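Local coordinates for type III restriction-modification enzyme EcoP15I Res subunit (Escherichia coli, PDB 4ZCF), which cleaves DNA 25-27 base pairs downstream of one of two inversely oriented 5'-CAGCAG-3' sites, acting together with the Mod subunit as a type III restriction enzyme, at residues 111-116 / 184-189. Sequence-based numbering, arbitrary orientation.
With nucleotides of chain E.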
ATOM      1  N   ILE C 111      -7.375  15.660 -16.954  1.00 41.09           N
ATOM      2  CA  ILE C 111      -6.291  16.084 -16.067  1.00 39.58           C
ATOM      3  C   ILE C 111      -6.647  17.497 -15.537  1.00 45.06           C
ATOM      4  O   ILE C 111      -6.846  18.412 -16.345  1.00 45.37           O
ATOM      5  CB  ILE C 111      -4.858  15.998 -16.701  1.00 40.56           C
ATOM      6  CG1 ILE C 111      -4.599  14.598 -17.323  1.00 39.91           C
ATOM      7  CG2 ILE C 111      -3.788  16.336 -15.646  1.00 39.67           C
ATOM      8  CD1 ILE C 111      -3.223  14.404 -18.131  1.00 38.81           C
ATOM      9  N   ILE C 112      -6.789  17.646 -14.196  1.00 39.94           N
ATOM     10  CA  ILE C 112      -7.052  18.935 -13.547  1.00 39.78           C
ATOM     11  C   ILE C 112      -5.695  19.442 -13.090  1.00 45.55           C
ATOM     12  O   ILE C 112      -5.111  18.859 -12.160  1.00 46.98           O
ATOM     13  CB  ILE C 112      -8.037  18.880 -12.333  1.00 42.07           C
ATOM     14  CG1 ILE C 112      -9.440  18.430 -12.747  1.00 41.22           C
ATOM     15  CG2 ILE C 112      -8.093  20.243 -11.606  1.00 42.27           C
ATOM     16  CD1 ILE C 112     -10.311  18.035 -11.558  1.00 40.29           C
ATOM     17  N   ILE C 113      -5.191  20.516 -13.733  1.00 39.81           N
ATOM     18  CA  ILE C 113      -3.904  21.075 -13.360  1.00 38.99           C
ATOM     19  C   ILE C 113      -4.066  22.299 -12.434  1.00 45.92           C
ATOM     20  O   ILE C 113      -4.765  23.263 -12.769  1.00 45.39           O
ATOM     21  CB  ILE C 113      -2.918  21.210 -14.544  1.00 41.36           C
ATOM     22  CG1 ILE C 113      -2.873  19.878 -15.334  1.00 41.23           C
ATOM     23  CG2 ILE C 113      -1.505  21.615 -14.039  1.00 43.04           C
ATOM     24  CD1 ILE C 113      -1.990  19.787 -16.556  1.00 45.45           C
ATOM     25  N   VAL C 114      -3.496  22.188 -11.218  1.00 43.60           N
ATOM     26  CA  VAL C 114      -3.608  23.206 -10.171  1.00 43.48           C
ATOM     27  C   VAL C 114      -2.230  23.812  -9.866  1.00 49.27           C
ATOM     28  O   VAL C 114      -1.235  23.150 -10.127  1.00 50.20           O
ATOM     29  CB  VAL C 114      -4.415  22.738  -8.906  1.00 46.04           C
ATOM     30  CG1 VAL C 114      -5.867  22.402  -9.260  1.00 44.48           C
ATOM     31  CG2 VAL C 114      -3.736  21.578  -8.176  1.00 45.40           C
ATOM     32  N   PRO C 115      -2.104  25.083  -9.439  1.00 46.13           N
ATOM     33  CA  PRO C 115      -0.753  25.641  -9.267  1.00 46.52           C
ATOM     34  C   PRO C 115      -0.153  25.548  -7.858  1.00 52.48           C
ATOM     35  O   PRO C 115       1.045  25.832  -7.680  1.00 52.03           O
ATOM     36  CB  PRO C 115      -0.964  27.108  -9.637  1.00 47.87           C
ATOM     37  CG  PRO C 115      -2.390  27.404  -9.202  1.00 51.46           C
ATOM     38  CD  PRO C 115      -3.145  26.101  -9.161  1.00 47.22           C
ATOM     39  N   THR C 116      -0.996  25.180  -6.862  1.00 49.66           N
ATOM     40  CA  THR C 116      -0.737  25.244  -5.427  1.00 49.54           C
ATOM     41  C   THR C 116      -1.278  24.040  -4.632  1.00 53.28           C
ATOM     42  O   THR C 116      -2.246  23.413  -5.059  1.00 54.87           O
ATOM     43  CB  THR C 116      -1.249  26.644  -4.985  1.00 55.72           C
ATOM     44  OG1 THR C 116      -0.162  27.557  -4.789  1.00 54.67           O
ATOM     45  CG2 THR C 116      -2.211  26.629  -3.844  1.00 54.87           C
ATOM     46  N   LEU C 184      -7.467  13.052 -12.967  1.00 40.33           N
ATOM     47  CA  LEU C 184      -6.137  13.255 -12.409  1.00 39.18           C
ATOM     48  C   LEU C 184      -5.938  14.673 -11.888  1.00 42.19           C
ATOM     49  O   LEU C 184      -5.861  15.616 -12.673  1.00 42.88           O
ATOM     50  CB  LEU C 184      -5.030  12.894 -13.412  1.00 38.62           C
ATOM     51  CG  LEU C 184      -3.620  12.797 -12.814  1.00 43.99           C
ATOM     52  CD1 LEU C 184      -3.417  11.488 -12.088  1.00 44.71           C
ATOM     53  CD2 LEU C 184      -2.565  12.941 -13.880  1.00 47.39           C
ATOM     54  N   VAL C 185      -5.830  14.819 -10.572  1.00 37.34           N
ATOM     55  CA  VAL C 185      -5.548  16.113  -9.950  1.00 37.17           C
ATOM     56  C   VAL C 185      -4.021  16.169  -9.670  1.00 44.23           C
ATOM     57  O   VAL C 185      -3.479  15.286  -8.998  1.00 43.40           O
ATOM     58  CB  VAL C 185      -6.405  16.379  -8.688  1.00 39.12           C
ATOM     59  CG1 VAL C 185      -6.293  17.837  -8.243  1.00 37.84           C
ATOM     60  CG2 VAL C 185      -7.865  15.996  -8.927  1.00 38.74           C
ATOM     61  N   ILE C 186      -3.340  17.182 -10.245  1.00 43.22           N
ATOM     62  CA  ILE C 186      -1.881  17.408 -10.167  1.00 42.88           C
ATOM     63  C   ILE C 186      -1.559  18.909 -10.020  1.00 47.13           C
ATOM     64  O   ILE C 186      -2.208  19.746 -10.650  1.00 46.52           O
ATOM     65  CB  ILE C 186      -1.160  16.771 -11.412  1.00 44.96           C
ATOM     66  CG1 ILE C 186       0.377  16.770 -11.253  1.00 44.48           C
ATOM     67  CG2 ILE C 186      -1.607  17.434 -12.739  1.00 44.64           C
ATOM     68  CD1 ILE C 186       1.127  15.784 -12.154  1.00 49.70           C
ATOM     69  N   ASN C 187      -0.562  19.230  -9.185  1.00 44.69           N
ATOM     70  CA  ASN C 187      -0.089  20.597  -8.952  1.00 44.27           C
ATOM     71  C   ASN C 187       1.130  20.899  -9.836  1.00 46.93           C
ATOM     72  O   ASN C 187       1.579  20.009 -10.550  1.00 47.03           O
ATOM     73  CB  ASN C 187       0.169  20.872  -7.463  1.00 44.57           C
ATOM     74  CG  ASN C 187       1.236  20.014  -6.838  1.00 53.61           C
ATOM     75  OD1 ASN C 187       1.168  18.774  -6.863  1.00 51.58           O
ATOM     76  ND2 ASN C 187       2.240  20.660  -6.257  1.00 34.98           N
ATOM     77  N   SER C 188       1.597  22.156  -9.858  1.00 43.51           N
ATOM     78  CA  SER C 188       2.726  22.615 -10.681  1.00 44.12           C
ATOM     79  C   SER C 188       4.063  21.969 -10.319  1.00 49.11           C
ATOM     80  O   SER C 188       4.845  21.645 -11.227  1.00 49.19           O
ATOM     81  CB  SER C 188       2.853  24.129 -10.613  1.00 48.30           C
ATOM     82  OG  SER C 188       1.687  24.722 -11.149  1.00 62.34           O
ATOM     83  N   GLY C 189       4.309  21.811  -9.009  1.00 45.17           N
ATOM     84  CA  GLY C 189       5.511  21.186  -8.464  1.00 44.72           C
ATOM     85  C   GLY C 189       5.707  19.764  -8.955  1.00 49.26           C
ATOM     86  O   GLY C 189       6.847  19.335  -9.177  1.00 51.37           O
TER
ATOM     87  P    DT E   6       5.130  19.157  -4.019  1.00 47.75           P
ATOM     88  OP1  DT E   6       4.081  18.608  -4.903  1.00 48.54           O
ATOM     89  OP2  DT E   6       5.133  18.755  -2.601  1.00 48.31           O
ATOM     90  O5'  DT E   6       6.550  18.747  -4.579  1.00 47.48           O
ATOM     91  C5'  DT E   6       7.126  19.123  -5.812  1.00 47.81           C
ATOM     92  C4'  DT E   6       8.536  18.549  -5.931  1.00 47.64           C
ATOM     93  O4'  DT E   6       9.504  19.381  -5.250  1.00 46.27           O
ATOM     94  C3'  DT E   6       8.704  17.149  -5.358  1.00 49.01           C
ATOM     95  O3'  DT E   6       9.240  16.326  -6.362  1.00 51.90           O
ATOM     96  C2'  DT E   6       9.585  17.311  -4.117  1.00 47.50           C
ATOM     97  C1'  DT E   6      10.342  18.596  -4.429  1.00 45.67           C
ATOM     98  N1   DT E   6      10.784  19.426  -3.258  1.00 43.16           N
ATOM     99  C2   DT E   6      12.060  19.941  -3.274  1.00 42.32           C
ATOM    100  O2   DT E   6      12.857  19.698  -4.159  1.00 43.26           O
ATOM    101  N3   DT E   6      12.374  20.743  -2.201  1.00 41.18           N
ATOM    102  C4   DT E   6      11.565  21.073  -1.113  1.00 40.95           C
ATOM    103  O4   DT E   6      11.990  21.792  -0.196  1.00 41.71           O
ATOM    104  C5   DT E   6      10.230  20.541  -1.173  1.00 40.28           C
ATOM    105  C7   DT E   6       9.261  20.863  -0.068  1.00 38.77           C
ATOM    106  C6   DT E   6       9.910  19.761  -2.230  1.00 41.87           C
ATOM    107  P    DA E   5       2.740  25.463  -1.901  1.00 57.67           P
ATOM    108  OP1  DA E   5       1.431  25.798  -2.520  1.00 58.81           O
ATOM    109  OP2  DA E   5       2.748  24.998  -0.490  1.00 57.85           O
ATOM    110  O5'  DA E   5       3.444  24.410  -2.870  1.00 54.21           O
ATOM    111  C5'  DA E   5       4.754  24.019  -2.568  1.00 52.26           C
ATOM    112  C4'  DA E   5       5.384  23.143  -3.635  1.00 50.42           C
ATOM    113  O4'  DA E   5       6.685  23.714  -3.923  1.00 48.88           O
ATOM    114  C3'  DA E   5       5.607  21.703  -3.166  1.00 49.89           C
ATOM    115  O3'  DA E   5       5.154  20.750  -4.157  1.00 49.47           O
ATOM    116  C2'  DA E   5       7.102  21.619  -2.868  1.00 48.75           C
ATOM    117  C1'  DA E   5       7.726  22.850  -3.521  1.00 47.69           C
ATOM    118  N9   DA E   5       8.731  23.560  -2.709  1.00 45.65           N
ATOM    119  C8   DA E   5       8.564  24.176  -1.482  1.00 44.58           C
ATOM    120  N7   DA E   5       9.673  24.677  -0.987  1.00 43.50           N
ATOM    121  C5   DA E   5      10.638  24.382  -1.957  1.00 43.04           C
ATOM    122  C6   DA E   5      12.038  24.612  -2.052  1.00 43.18           C
ATOM    123  N6   DA E   5      12.737  25.307  -1.143  1.00 42.85           N
ATOM    124  N1   DA E   5      12.684  24.220  -3.185  1.00 43.33           N
ATOM    125  C2   DA E   5      12.024  23.528  -4.118  1.00 42.86           C
ATOM    126  N3   DA E   5      10.719  23.257  -4.124  1.00 43.30           N
ATOM    127  C4   DA E   5      10.077  23.710  -3.025  1.00 43.58           C
TER
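Two parallel strands lie side by side in the helicase-like domain, and the residues that follow them reach the DNA backbone. Strand 109-113 sits between strands 180-186 and 222-226, and its link to 184-186 is a regular parallel ladder: Ile112 N donates to Leu184 O, Ile186 N to Ile112 O, and Val114 N to Ile186 O at 2.8 Å and a nearly straight 172°. The beta-branched isoleucines and Val185 suit an extended, buried strand, and Leu184 adds another apolar side chain. Ile111, Ile113, Leu184 and Ile186 share one face, where CG2 of Ile186 lies 3.8 Å from both Ile111 CG2 and Ile113 CG1; helix 165-172 packs against Ile111 and Leu184. Ile112 and Val185 stand side by side on the other face, in contact with Leu127 of helix 117-128. Val114 turns its CG2 to within 3.4 Å of Ile186 O.

Asn187 occupies the N-cap position of helix 188-191, with CG between its backbone N and carbonyl carbon (chi1 62°). Its CB rests 3.8 Å from Val114 O, its CG lies 3.7 Å from OP1 of DT6 of chain E, its OD1 accepts a hydrogen bond from Lys120, and its ND2 donates to that same OP1 at 3.1 Å and 162°. An amide suits this place because it can accept on one side and donate on the other. An alanine here would lose both bonds and would probably loosen the grip on the DT6 phosphate. Thr116 OG1 adds a weak bond to OP1 of DA5 of chain E, so two successive phosphates of one DNA strand are held, one from each segment. Neither phosphate bond reads a base, so the hold here is probably independent of sequence, which would suit ATP-triggered, long-range diffusion along DNA.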